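Local coordinates for hydrazine synthase subunit gamma (PDB 5C2V), which catalyses, as part of the hydrazine synthase complex, the three-electron reduction of nitric oxide to hydroxylamine, the first half-reaction of hydrazine synthesis, and carries two heme c groups, at residues 46-49 / 50-54; 137-140 / 141-145; 37-40 / 41-44; 24-27 / 28-32. One frame throughout, in Å; residues are numbered along the deposited sequence.

Contact 1 (46-49 / 50-54); sequences GQFQ and FNDAA
The carbonyl oxygen of Gln47 is gripped twice by Asn51, four residues on in helix 43-51. Asn51 ND2 reaches Gln47 O at 2.6 Å in a nearly straight bond (172°), with the acceptor lying in the plane of the amide. The backbone Asn51 N adds a second bond to Gln47 O at 2.9 Å and comes from the opposite face of that carbonyl. Asn51 CG sits beside its own backbone N (chi1 -69°), which folds the amide back along the helix. At the next residue, Asp52 CB lies over one face of the Phe48 ring, toward its rim and 4.2 Å from its centroid, and the carboxylate is stacked only 11° from the ring plane. Asp52 is the first residue to leave helical geometry, and its OD1 accepts from Ala54 N at 2.8 Å, an Asx turn. Further out, Phe340 of the beta subunit meets the Phe48 ring edge to face, and Phe50 packs on Cys63, covalently bound to heme c. Asn51 thus serves a last-turn carbonyl, while Asp52 shapes the departing chain. Because Asp52 OD1 also bonds His276 of the beta subunit, the buried turn is tied to the interface, and the two donors would probably stabilise the carboxylate's negative charge.

Contact 2 (137-140 / 141-145); sequences ENFS and PMRLE
Ser140 O accepts from Leu144 N at 3.0 Å, nearly along the C=O axis, as the extended backbone of 137-140 turns into the first turn of helix 141-152. Ser140 itself stands at the N-cap. Its OG, held between backbone N and carbonyl carbon (chi1 64°), takes a weak capping bond from Arg143 N at 3.4 Å. The same hydroxyl lies over a face of the Arg143 guanidinium, 3.3 Å from NE, but the angle there is too poor for a hydrogen bond. This is a serine-capped helix start with proline in the first helical position, where a missing N-H costs nothing, and it belongs to the lobe that holds the first heme c. Arg143 runs back past the cap and bends at chi3 (-86°), which brings NH1 to the rim of the Phe139 ring, 3.4 Å from CD1. Ring and guanidinium planes stand almost perpendicular, 88° apart, so the arginine meets an edge and not the pi face. All three guanidinium nitrogens have acceptors beyond the two segments: NE in Gly19 O, NH1 in Gln49 OE1 and NH2 in Arg20 O. On the apolar side Phe139 CB meets Leu144 CB at 4.2 Å. The Phe139 side chain also touches heme c, and that of Leu144 approaches Cys126, which is covalently bound to the same heme.

Contact 3 (37-40 / 41-44); sequences PFKS and ELVR
Lys39 O and Leu42 N close a type I beta turn across Ser40 and Glu41, through a weak hydrogen bond of 3.4 Å at 159°, and the chain then passes directly into helix 43-51. The turn thus forms the entry to that helix from the loop after helix 26-30. The main side-chain meeting is between Lys39 and Glu41. Glu41 CG occupies the position between its backbone N and carbonyl carbon (chi1 61°), and a bend at chi2 (-85°) folds the carboxylate back over the start of the turn. Glu41 OE2 therefore lies 3.3 Å from Lys39 CB and close along the methylenes to CD. The lysine chain continues fully extended past it, leaving NZ 4.9 Å from OE2; the opposite charges are near but not in contact, and any attraction would act at a distance. Lys39 and Leu42 run side by side and point the same way, with Lys39 CD 4.0 Å from Leu42 CD1, so the aliphatic part of the lysine extends the apolar surface of the leucine. Beyond the turn, Leu42 packs on Met142 and Ala146 of helix 141-152, and Lys39 touches Glu145 of the same helix. Ser40 and Val43 both pack on Val8 of the beta subunit. Between those two residues, Val43 CG1 approaches the carbonyl oxygen Ser40 O to 3.2 Å.

Contact 4 (24-27 / 28-32); sequences LTVP and EVHFR
Thr25 and Glu28 form a capping box at the start of helix 26-30, each side chain serving the other's backbone. Among the hydrogen bonds, Glu28 N donates to Thr25 OG1 at 3.1 Å, and Thr25 N returns a nearly straight bond (172°) of 2.8 Å to Glu28 OE1, through the anti lone pair of that oxygen. The glutamate manages this with CG beside its own N (chi1 -79°) and an extended chain. Behind the box, the backbone bonds Val29 N to Thr25 O and His30 N to Val26 O, both 2.9 Å, wind the short helix. An apolar contact flanks it, Leu24 CB meeting Val29 CG2 at 4.0 Å. A CH-pi contact sets Val26 CG1 over the His30 ring, 4.2 Å from its centroid and 20° off the normal; Val26 O lies over a face of that ring too. Arg142 of the alpha subunit forms a salt bridge with Glu28 OE2, and Trp154 of the alpha subunit meets the His30 ring. Glu28 thus divides its carboxylate, OE1 for the helix start and OE2 for the neighbouring subunit, and the alpha-subunit arginine would probably stabilise its negative charge.

Contacts 1, 2 and 4 are buried, whereas contact 3 is partly exposed. Contacts 1 and 3 share helix 43-51, contact 3 at its entry and contact 1 at its end. Contacts 2 and 4 are both N-terminal caps, but the serine cap of contact 2 is weak and single, that of contact 4 reciprocal. They join through Phe139 O to Leu24 N at 2.8 Å and through packing of Leu24 on Pro141 and Leu144. Contact 2 also meets contact 1, where Gln49 packs on Phe139, and contact 3. The buried contacts combine helix-end hydrogen bonds with ring and apolar packing; the partly exposed turn has one weak backbone bond and a carboxylate laid along lysine methylenes.

Contact 1 (46-49 / 50-54)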
ATOM      1  N   GLY C  46      54.157 -10.380  10.373  1.00 48.05           N
ATOM      2  CA  GLY C  46      53.415 -10.084  11.581  1.00 49.96           C
ATOM      3  C   GLY C  46      52.944  -8.645  11.610  1.00 58.56           C
ATOM      4  O   GLY C  46      51.838  -8.360  12.067  1.00 57.07           O
ATOM      5  N   GLN C  47      53.784  -7.734  11.123  1.00 48.97           N
ATOM      6  CA  GLN C  47      53.400  -6.329  11.040  1.00 48.23           C
ATOM      7  C   GLN C  47      52.230  -6.152  10.075  1.00 57.84           C
ATOM      8  O   GLN C  47      51.317  -5.359  10.327  1.00 49.68           O
ATOM      9  CB  GLN C  47      54.583  -5.462  10.602  1.00 42.37           C
ATOM     10  CG  GLN C  47      54.319  -3.965  10.712  1.00 36.73           C
ATOM     11  CD  GLN C  47      55.475  -3.124  10.208  1.00 38.52           C
ATOM     12  OE1 GLN C  47      56.232  -3.546   9.333  1.00 40.42           O
ATOM     13  NE2 GLN C  47      55.618  -1.924  10.760  1.00 29.92           N
ATOM     14  N   PHE C  48      52.255  -6.899   8.974  1.00 51.85           N
ATOM     15  CA  PHE C  48      51.164  -6.849   8.006  1.00 62.07           C
ATOM     16  C   PHE C  48      49.864  -7.355   8.615  1.00 63.07           C
ATOM     17  O   PHE C  48      48.833  -6.690   8.526  1.00 64.22           O
ATOM     18  CB  PHE C  48      51.498  -7.661   6.754  1.00 57.60           C
ATOM     19  CG  PHE C  48      50.369  -7.730   5.765  1.00 54.52           C
ATOM     20  CD1 PHE C  48      50.041  -6.628   4.990  1.00 53.80           C
ATOM     21  CD2 PHE C  48      49.628  -8.891   5.616  1.00 58.33           C
ATOM     22  CE1 PHE C  48      48.999  -6.685   4.082  1.00 53.55           C
ATOM     23  CE2 PHE C  48      48.585  -8.955   4.708  1.00 52.42           C
ATOM     24  CZ  PHE C  48      48.271  -7.850   3.940  1.00 53.34           C
ATOM     25  N   GLN C  49      49.920  -8.533   9.231  1.00 49.75           N
ATOM     26  CA  GLN C  49      48.749  -9.110   9.889  1.00 50.59           C
ATOM     27  C   GLN C  49      48.232  -8.178  10.983  1.00 39.73           C
ATOM     28  O   GLN C  49      47.039  -8.153  11.286  1.00 53.61           O
ATOM     29  CB  GLN C  49      49.087 -10.485  10.475  1.00 45.40           C
ATOM     30  CG  GLN C  49      47.909 -11.206  11.111  1.00 45.66           C
ATOM     31  CD  GLN C  49      46.813 -11.534  10.115  1.00 53.99           C
ATOM     32  OE1 GLN C  49      46.872 -12.551   9.422  1.00 51.36           O
ATOM     33  NE2 GLN C  49      45.801 -10.676  10.041  1.00 45.35           N
ATOM     34  N   PHE C  50      49.146  -7.407  11.561  1.00 47.19           N
ATOM     35  CA  PHE C  50      48.809  -6.436  12.593  1.00 51.99           C
ATOM     36  C   PHE C  50      48.052  -5.243  12.006  1.00 51.41           C
ATOM     37  O   PHE C  50      47.086  -4.762  12.597  1.00 44.00           O
ATOM     38  CB  PHE C  50      50.082  -5.968  13.306  1.00 37.74           C
ATOM     39  CG  PHE C  50      49.843  -4.962  14.397  1.00 21.05           C
ATOM     40  CD1 PHE C  50      49.471  -5.371  15.667  1.00 21.78           C
ATOM     41  CD2 PHE C  50      50.009  -3.607  14.157  1.00 29.26           C
ATOM     42  CE1 PHE C  50      49.254  -4.447  16.674  1.00 23.90           C
ATOM     43  CE2 PHE C  50      49.795  -2.680  15.160  1.00 30.24           C
ATOM     44  CZ  PHE C  50      49.418  -3.100  16.420  1.00 38.67           C
ATOM     45  N   ASN C  51      48.498  -4.764  10.848  1.00 42.13           N
ATOM     46  CA  ASN C  51      47.894  -3.581  10.237  1.00 48.43           C
ATOM     47  C   ASN C  51      46.782  -3.855   9.219  1.00 65.07           C
ATOM     48  O   ASN C  51      46.106  -2.925   8.776  1.00 63.41           O
ATOM     49  CB  ASN C  51      48.982  -2.735   9.573  1.00 42.19           C
ATOM     50  CG  ASN C  51      49.911  -2.088  10.580  1.00 53.41           C
ATOM     51  OD1 ASN C  51      49.723  -0.932  10.964  1.00 43.35           O
ATOM     52  ND2 ASN C  51      50.920  -2.832  11.018  1.00 57.42           N
ATOM     53  N   ASP C  52      46.584  -5.118   8.853  1.00 48.54           N
ATOM     54  CA  ASP C  52      45.619  -5.466   7.808  1.00 49.03           C
ATOM     55  C   ASP C  52      44.179  -5.501   8.316  1.00 60.07           C
ATOM     56  O   ASP C  52      43.891  -6.127   9.333  1.00 60.60           O
ATOM     57  CB  ASP C  52      45.970  -6.821   7.189  1.00 44.69           C
ATOM     58  CG  ASP C  52      44.966  -7.260   6.143  1.00 54.55           C
ATOM     59  OD1 ASP C  52      44.504  -6.396   5.368  1.00 44.58           O
ATOM     60  OD2 ASP C  52      44.634  -8.463   6.098  1.00 47.62           O
ATOM     61  N   ALA C  53      43.284  -4.799   7.624  1.00 52.72           N
ATOM     62  CA  ALA C  53      41.857  -4.884   7.925  1.00 44.12           C
ATOM     63  C   ALA C  53      41.097  -5.818   6.980  1.00 40.89           C
ATOM     64  O   ALA C  53      39.910  -6.071   7.178  1.00 36.10           O
ATOM     65  CB  ALA C  53      41.232  -3.498   7.895  1.00 33.43           C
ATOM     66  N   ALA C  54      41.778  -6.343   5.966  1.00 45.56           N
ATOM     67  CA  ALA C  54      41.101  -7.127   4.935  1.00 36.37           C
ATOM     68  C   ALA C  54      40.785  -8.539   5.415  1.00 35.14           C
ATOM     69  O   ALA C  54      39.868  -9.186   4.909  1.00 56.73           O
ATOM     70  CB  ALA C  54      41.938  -7.177   3.668  1.00 42.74           C
TER
HETATM   71  O   HOH W   1      52.877  -1.192  12.526  1.00 25.89           O
HETATM   72  O   HOH W   2      44.551  -6.570  12.209  1.00 48.97           O
HETATM   73  O   HOH W   3      46.661 -11.174   6.577  1.00 52.42           O

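Contact 2 (137-140 / 141-145)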
ATOM      1  N   GLU C 137      37.513 -14.940  10.684  1.00 37.71           N
ATOM      2  CA  GLU C 137      38.193 -16.226  10.571  1.00 43.04           C
ATOM      3  C   GLU C 137      39.471 -16.270  11.405  1.00 49.76           C
ATOM      4  O   GLU C 137      40.218 -15.292  11.468  1.00 47.62           O
ATOM      5  CB  GLU C 137      38.517 -16.528   9.107  1.00 44.80           C
ATOM      6  CG  GLU C 137      38.996 -17.948   8.856  1.00 43.64           C
ATOM      7  CD  GLU C 137      39.167 -18.252   7.381  1.00 47.77           C
ATOM      8  OE1 GLU C 137      39.879 -17.490   6.694  1.00 50.13           O
ATOM      9  OE2 GLU C 137      38.581 -19.249   6.908  1.00 43.24           O
ATOM     10  N   ASN C 138      39.715 -17.411  12.042  1.00 52.60           N
ATOM     11  CA  ASN C 138      40.898 -17.594  12.875  1.00 42.03           C
ATOM     12  C   ASN C 138      42.192 -17.578  12.068  1.00 47.32           C
ATOM     13  O   ASN C 138      42.193 -17.852  10.868  1.00 46.68           O
ATOM     14  CB  ASN C 138      40.803 -18.906  13.656  1.00 41.36           C
ATOM     15  CG  ASN C 138      39.757 -18.862  14.750  1.00 44.61           C
ATOM     16  OD1 ASN C 138      39.473 -17.804  15.311  1.00 54.99           O
ATOM     17  ND2 ASN C 138      39.180 -20.017  15.063  1.00 41.68           N
ATOM     18  N   PHE C 139      43.291 -17.258  12.742  1.00 53.82           N
ATOM     19  CA  PHE C 139      44.602 -17.210  12.106  1.00 50.12           C
ATOM     20  C   PHE C 139      45.167 -18.604  11.859  1.00 49.28           C
ATOM     21  O   PHE C 139      44.880 -19.543  12.602  1.00 50.12           O
ATOM     22  CB  PHE C 139      45.584 -16.411  12.965  1.00 35.30           C
ATOM     23  CG  PHE C 139      45.218 -14.964  13.123  1.00 43.82           C
ATOM     24  CD1 PHE C 139      44.693 -14.246  12.062  1.00 48.24           C
ATOM     25  CD2 PHE C 139      45.398 -14.323  14.337  1.00 33.24           C
ATOM     26  CE1 PHE C 139      44.358 -12.913  12.209  1.00 31.22           C
ATOM     27  CE2 PHE C 139      45.064 -12.991  14.491  1.00 51.57           C
ATOM     28  CZ  PHE C 139      44.542 -12.286  13.425  1.00 41.99           C
ATOM     29  N   SER C 140      45.968 -18.729  10.808  1.00 55.74           N
ATOM     30  CA  SER C 140      46.750 -19.936  10.582  1.00 56.19           C
ATOM     31  C   SER C 140      47.894 -19.956  11.594  1.00 50.06           C
ATOM     32  O   SER C 140      48.226 -18.913  12.161  1.00 52.92           O
ATOM     33  CB  SER C 140      47.280 -19.977   9.144  1.00 40.46           C
ATOM     34  OG  SER C 140      48.182 -18.912   8.902  1.00 40.45           O
ATOM     35  N   PRO C 141      48.488 -21.136  11.843  1.00 57.49           N
ATOM     36  CA  PRO C 141      49.611 -21.209  12.786  1.00 52.75           C
ATOM     37  C   PRO C 141      50.747 -20.253  12.422  1.00 53.07           C
ATOM     38  O   PRO C 141      51.290 -19.563  13.291  1.00 47.71           O
ATOM     39  CB  PRO C 141      50.075 -22.663  12.669  1.00 48.09           C
ATOM     40  CG  PRO C 141      48.872 -23.408  12.221  1.00 51.62           C
ATOM     41  CD  PRO C 141      48.103 -22.468  11.339  1.00 53.68           C
ATOM     42  N   MET C 142      51.079 -20.210  11.137  1.00 40.99           N
ATOM     43  CA  MET C 142      52.185 -19.398  10.643  1.00 35.93           C
ATOM     44  C   MET C 142      51.944 -17.906  10.862  1.00 57.16           C
ATOM     45  O   MET C 142      52.813 -17.199  11.371  1.00 59.68           O
ATOM     46  CB  MET C 142      52.421 -19.674   9.158  1.00 53.58           C
ATOM     47  CG  MET C 142      53.791 -19.252   8.657  1.00 76.62           C
ATOM     48  SD  MET C 142      55.117 -20.187   9.444  1.00 74.20           S
ATOM     49  CE  MET C 142      56.552 -19.505   8.618  1.00 73.34           C
ATOM     50  N   ARG C 143      50.762 -17.434  10.475  1.00 49.06           N
ATOM     51  CA  ARG C 143      50.428 -16.020  10.604  1.00 45.65           C
ATOM     52  C   ARG C 143      50.363 -15.593  12.068  1.00 38.34           C
ATOM     53  O   ARG C 143      50.774 -14.483  12.420  1.00 48.01           O
ATOM     54  CB  ARG C 143      49.104 -15.714   9.896  1.00 50.42           C
ATOM     55  CG  ARG C 143      49.231 -15.654   8.380  1.00 58.08           C
ATOM     56  CD  ARG C 143      47.960 -15.157   7.702  1.00 51.29           C
ATOM     57  NE  ARG C 143      46.998 -16.228   7.459  1.00 58.14           N
ATOM     58  CZ  ARG C 143      45.815 -16.325   8.056  1.00 48.77           C
ATOM     59  NH1 ARG C 143      45.434 -15.406   8.935  1.00 29.42           N
ATOM     60  NH2 ARG C 143      45.007 -17.337   7.768  1.00 36.18           N
ATOM     61  N   LEU C 144      49.855 -16.476  12.920  1.00 42.17           N
ATOM     62  CA  LEU C 144      49.814 -16.204  14.351  1.00 48.39           C
ATOM     63  C   LEU C 144      51.227 -16.083  14.910  1.00 52.25           C
ATOM     64  O   LEU C 144      51.540 -15.123  15.615  1.00 44.06           O
ATOM     65  CB  LEU C 144      49.044 -17.297  15.095  1.00 39.65           C
ATOM     66  CG  LEU C 144      48.943 -17.106  16.611  1.00 50.26           C
ATOM     67  CD1 LEU C 144      48.391 -15.729  16.946  1.00 37.76           C
ATOM     68  CD2 LEU C 144      48.089 -18.197  17.241  1.00 33.43           C
ATOM     69  N   GLU C 145      52.076 -17.054  14.583  1.00 44.83           N
ATOM     70  CA  GLU C 145      53.461 -17.040  15.045  1.00 60.47           C
ATOM     71  C   GLU C 145      54.185 -15.779  14.580  1.00 58.07           C
ATOM     72  O   GLU C 145      54.942 -15.175  15.339  1.00 51.78           O
ATOM     73  CB  GLU C 145      54.210 -18.282  14.558  1.00 52.32           C
ATOM     74  CG  GLU C 145      55.643 -18.364  15.062  1.00 71.58           C
ATOM     75  CD  GLU C 145      56.386 -19.574  14.533  1.00 80.31           C
ATOM     76  OE1 GLU C 145      55.791 -20.349  13.756  1.00 87.42           O
ATOM     77  OE2 GLU C 145      57.569 -19.750  14.897  1.00 69.07           O
TER

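Contact 3 (37-40 / 41-44)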
ATOM      1  N   PRO C  37      59.966 -20.449  19.645  1.00 75.67           N
ATOM      2  CA  PRO C  37      61.269 -19.795  19.471  1.00 55.67           C
ATOM      3  C   PRO C  37      61.202 -18.615  18.505  1.00 56.60           C
ATOM      4  O   PRO C  37      60.626 -18.730  17.423  1.00 61.93           O
ATOM      5  CB  PRO C  37      62.159 -20.917  18.913  1.00 48.41           C
ATOM      6  CG  PRO C  37      61.217 -22.018  18.505  1.00 44.50           C
ATOM      7  CD  PRO C  37      60.053 -21.901  19.429  1.00 42.44           C
ATOM      8  N   PHE C  38      61.783 -17.490  18.914  1.00 64.06           N
ATOM      9  CA  PHE C  38      61.698 -16.244  18.158  1.00 51.64           C
ATOM     10  C   PHE C  38      62.309 -16.364  16.766  1.00 55.49           C
ATOM     11  O   PHE C  38      63.396 -16.916  16.597  1.00 55.78           O
ATOM     12  CB  PHE C  38      62.381 -15.113  18.932  1.00 47.68           C
ATOM     13  CG  PHE C  38      62.214 -13.757  18.304  1.00 64.26           C
ATOM     14  CD1 PHE C  38      63.181 -13.247  17.451  1.00 60.12           C
ATOM     15  CD2 PHE C  38      61.092 -12.989  18.569  1.00 70.71           C
ATOM     16  CE1 PHE C  38      63.030 -11.999  16.874  1.00 54.59           C
ATOM     17  CE2 PHE C  38      60.936 -11.741  17.996  1.00 55.55           C
ATOM     18  CZ  PHE C  38      61.906 -11.246  17.147  1.00 50.94           C
ATOM     19  N   LYS C  39      61.596 -15.846  15.774  1.00 68.54           N
ATOM     20  CA  LYS C  39      62.092 -15.800  14.405  1.00 60.01           C
ATOM     21  C   LYS C  39      61.968 -14.384  13.853  1.00 67.11           C
ATOM     22  O   LYS C  39      60.865 -13.858  13.711  1.00 78.21           O
ATOM     23  CB  LYS C  39      61.336 -16.792  13.519  1.00 51.66           C
ATOM     24  CG  LYS C  39      61.506 -18.245  13.937  1.00 58.70           C
ATOM     25  CD  LYS C  39      60.842 -19.190  12.952  1.00 71.44           C
ATOM     26  CE  LYS C  39      61.038 -20.640  13.365  1.00 68.22           C
ATOM     27  NZ  LYS C  39      60.422 -21.587  12.394  1.00 74.99           N
ATOM     28  N   SER C  40      63.106 -13.771  13.542  1.00 62.91           N
ATOM     29  CA  SER C  40      63.128 -12.382  13.101  1.00 66.74           C
ATOM     30  C   SER C  40      62.825 -12.250  11.612  1.00 68.92           C
ATOM     31  O   SER C  40      62.750 -11.141  11.085  1.00 74.44           O
ATOM     32  CB  SER C  40      64.484 -11.746  13.415  1.00 52.53           C
ATOM     33  OG  SER C  40      65.531 -12.411  12.731  1.00 72.73           O
ATOM     34  N   GLU C  41      62.660 -13.381  10.935  1.00 58.69           N
ATOM     35  CA  GLU C  41      62.320 -13.365   9.517  1.00 64.73           C
ATOM     36  C   GLU C  41      60.809 -13.285   9.313  1.00 76.35           C
ATOM     37  O   GLU C  41      60.337 -13.017   8.207  1.00 72.00           O
ATOM     38  CB  GLU C  41      62.887 -14.601   8.811  1.00 60.93           C
ATOM     39  CG  GLU C  41      62.364 -15.938   9.323  1.00 65.13           C
ATOM     40  CD  GLU C  41      63.133 -16.458  10.527  1.00 88.12           C
ATOM     41  OE1 GLU C  41      63.888 -15.675  11.142  1.00 84.89           O
ATOM     42  OE2 GLU C  41      62.986 -17.655  10.853  1.00 88.19           O
ATOM     43  N   LEU C  42      60.056 -13.524  10.383  1.00 64.36           N
ATOM     44  CA  LEU C  42      58.597 -13.485  10.325  1.00 64.95           C
ATOM     45  C   LEU C  42      57.997 -12.167  10.819  1.00 57.14           C
ATOM     46  O   LEU C  42      56.779 -11.997  10.808  1.00 66.26           O
ATOM     47  CB  LEU C  42      58.010 -14.644  11.134  1.00 59.64           C
ATOM     48  CG  LEU C  42      58.435 -16.050  10.707  1.00 55.02           C
ATOM     49  CD1 LEU C  42      57.697 -17.105  11.516  1.00 42.79           C
ATOM     50  CD2 LEU C  42      58.204 -16.246   9.218  1.00 51.50           C
ATOM     51  N   VAL C  43      58.847 -11.240  11.252  1.00 48.39           N
ATOM     52  CA  VAL C  43      58.376 -10.034  11.934  1.00 58.71           C
ATOM     53  C   VAL C  43      57.572  -9.095  11.023  1.00 53.50           C
ATOM     54  O   VAL C  43      56.590  -8.486  11.462  1.00 46.37           O
ATOM     55  CB  VAL C  43      59.564  -9.256  12.563  1.00 45.04           C
ATOM     56  CG1 VAL C  43      60.566  -8.833  11.501  1.00 72.82           C
ATOM     57  CG2 VAL C  43      59.068  -8.052  13.354  1.00 42.04           C
ATOM     58  N   ARG C  44      57.966  -8.992   9.757  1.00 40.97           N
ATOM     59  CA  ARG C  44      57.298  -8.080   8.834  1.00 53.95           C
ATOM     60  C   ARG C  44      55.917  -8.607   8.459  1.00 63.49           C
ATOM     61  O   ARG C  44      54.954  -7.840   8.364  1.00 58.26           O
ATOM     62  CB  ARG C  44      58.145  -7.862   7.579  1.00 64.27           C
ATOM     63  CG  ARG C  44      57.773  -6.607   6.804  1.00 59.41           C
ATOM     64  CD  ARG C  44      58.792  -6.290   5.723  1.00 53.67           C
ATOM     65  NE  ARG C  44      58.648  -4.924   5.227  1.00 61.43           N
ATOM     66  CZ  ARG C  44      57.886  -4.578   4.195  1.00 51.96           C
ATOM     67  NH1 ARG C  44      57.194  -5.500   3.541  1.00 51.69           N
ATOM     68  NH2 ARG C  44      57.816  -3.309   3.815  1.00 48.50           N
TER

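Contact 4 (24-27 / 28-32)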
ATOM      1  N   LEU C  24      43.427 -21.966  12.555  1.00 47.72           N
ATOM      2  CA  LEU C  24      43.452 -22.709  13.806  1.00 48.91           C
ATOM      3  C   LEU C  24      42.067 -22.800  14.432  1.00 58.58           C
ATOM      4  O   LEU C  24      41.245 -21.901  14.272  1.00 53.47           O
ATOM      5  CB  LEU C  24      44.416 -22.051  14.796  1.00 53.63           C
ATOM      6  CG  LEU C  24      45.912 -22.150  14.509  1.00 56.46           C
ATOM      7  CD1 LEU C  24      46.676 -21.130  15.338  1.00 38.43           C
ATOM      8  CD2 LEU C  24      46.402 -23.556  14.806  1.00 49.97           C
ATOM      9  N   THR C  25      41.805 -23.898  15.132  1.00 52.07           N
ATOM     10  CA  THR C  25      40.637 -23.975  15.998  1.00 45.60           C
ATOM     11  C   THR C  25      40.962 -23.265  17.308  1.00 52.04           C
ATOM     12  O   THR C  25      42.132 -23.118  17.661  1.00 60.50           O
ATOM     13  CB  THR C  25      40.215 -25.428  16.281  1.00 48.30           C
ATOM     14  OG1 THR C  25      41.146 -26.035  17.184  1.00 61.92           O
ATOM     15  CG2 THR C  25      40.157 -26.230  14.990  1.00 47.98           C
ATOM     16  N   VAL C  26      39.935 -22.805  18.014  1.00 46.09           N
ATOM     17  CA  VAL C  26      40.131 -22.183  19.322  1.00 57.28           C
ATOM     18  C   VAL C  26      40.836 -23.117  20.325  1.00 58.16           C
ATOM     19  O   VAL C  26      41.715 -22.664  21.064  1.00 49.63           O
ATOM     20  CB  VAL C  26      38.790 -21.696  19.922  1.00 49.80           C
ATOM     21  CG1 VAL C  26      39.010 -21.060  21.287  1.00 55.90           C
ATOM     22  CG2 VAL C  26      38.119 -20.712  18.981  1.00 44.07           C
ATOM     23  N   PRO C  27      40.466 -24.417  20.361  1.00 49.97           N
ATOM     24  CA  PRO C  27      41.264 -25.302  21.218  1.00 61.90           C
ATOM     25  C   PRO C  27      42.734 -25.370  20.806  1.00 54.65           C
ATOM     26  O   PRO C  27      43.599 -25.498  21.672  1.00 51.64           O
ATOM     27  CB  PRO C  27      40.590 -26.665  21.036  1.00 56.97           C
ATOM     28  CG  PRO C  27      39.187 -26.339  20.703  1.00 47.71           C
ATOM     29  CD  PRO C  27      39.261 -25.104  19.855  1.00 48.56           C
ATOM     30  N   GLU C  28      43.006 -25.286  19.507  1.00 41.17           N
ATOM     31  CA  GLU C  28      44.381 -25.268  19.017  1.00 51.35           C
ATOM     32  C   GLU C  28      45.105 -24.000  19.460  1.00 59.15           C
ATOM     33  O   GLU C  28      46.312 -24.018  19.703  1.00 63.32           O
ATOM     34  CB  GLU C  28      44.420 -25.386  17.491  1.00 49.19           C
ATOM     35  CG  GLU C  28      44.217 -26.797  16.965  1.00 41.21           C
ATOM     36  CD  GLU C  28      44.247 -26.860  15.449  1.00 60.84           C
ATOM     37  OE1 GLU C  28      43.680 -25.953  14.803  1.00 68.66           O
ATOM     38  OE2 GLU C  28      44.841 -27.813  14.903  1.00 51.20           O
ATOM     39  N   VAL C  29      44.365 -22.901  19.557  1.00 49.95           N
ATOM     40  CA  VAL C  29      44.926 -21.643  20.034  1.00 57.93           C
ATOM     41  C   VAL C  29      45.259 -21.748  21.518  1.00 58.08           C
ATOM     42  O   VAL C  29      46.338 -21.342  21.954  1.00 54.98           O
ATOM     43  CB  VAL C  29      43.963 -20.465  19.803  1.00 46.61           C
ATOM     44  CG1 VAL C  29      44.508 -19.195  20.443  1.00 32.69           C
ATOM     45  CG2 VAL C  29      43.730 -20.259  18.314  1.00 58.14           C
ATOM     46  N   HIS C  30      44.329 -22.304  22.289  1.00 54.88           N
ATOM     47  CA  HIS C  30      44.558 -22.542  23.709  1.00 66.76           C
ATOM     48  C   HIS C  30      45.650 -23.587  23.910  1.00 69.68           C
ATOM     49  O   HIS C  30      46.281 -23.644  24.967  1.00 62.51           O
ATOM     50  CB  HIS C  30      43.269 -22.993  24.400  1.00 55.88           C
ATOM     51  CG  HIS C  30      42.248 -21.909  24.544  1.00 67.42           C
ATOM     52  ND1 HIS C  30      40.972 -22.146  25.009  1.00 51.29           N
ATOM     53  CD2 HIS C  30      42.315 -20.580  24.287  1.00 48.16           C
ATOM     54  CE1 HIS C  30      40.297 -21.011  25.031  1.00 60.68           C
ATOM     55  NE2 HIS C  30      41.086 -20.046  24.600  1.00 41.22           N
ATOM     56  N   PHE C  31      45.870 -24.409  22.888  1.00 67.96           N
ATOM     57  CA  PHE C  31      46.878 -25.459  22.954  1.00 60.03           C
ATOM     58  C   PHE C  31      48.291 -24.885  22.956  1.00 60.94           C
ATOM     59  O   PHE C  31      49.237 -25.564  23.355  1.00 56.12           O
ATOM     60  CB  PHE C  31      46.716 -26.442  21.793  1.00 54.01           C
ATOM     61  CG  PHE C  31      47.663 -27.609  21.851  1.00 61.52           C
ATOM     62  CD1 PHE C  31      47.456 -28.641  22.751  1.00 67.77           C
ATOM     63  CD2 PHE C  31      48.761 -27.672  21.008  1.00 66.68           C
ATOM     64  CE1 PHE C  31      48.325 -29.716  22.809  1.00 60.61           C
ATOM     65  CE2 PHE C  31      49.633 -28.745  21.060  1.00 68.73           C
ATOM     66  CZ  PHE C  31      49.415 -29.767  21.962  1.00 53.83           C
ATOM     67  N   ARG C  32      48.445 -23.637  22.527  1.00 59.74           N
ATOM     68  CA  ARG C  32      49.761 -23.030  22.610  1.00 54.16           C
ATOM     69  C   ARG C  32      49.831 -22.298  23.941  1.00 58.85           C
ATOM     70  O   ARG C  32      49.302 -21.196  24.094  1.00 62.74           O
ATOM     71  CB  ARG C  32      49.991 -22.076  21.433  1.00 47.87           C
ATOM     72  CG  ARG C  32      49.504 -22.631  20.098  1.00 54.12           C
ATOM     73  CD  ARG C  32      49.219 -21.530  19.083  1.00 56.99           C
ATOM     74  NE  ARG C  32      50.429 -20.856  18.622  1.00 54.39           N
ATOM     75  CZ  ARG C  32      51.113 -21.210  17.539  1.00 57.02           C
ATOM     76  NH1 ARG C  32      50.708 -22.236  16.803  1.00 52.90           N
ATOM     77  NH2 ARG C  32      52.203 -20.540  17.190  1.00 65.52           N
TER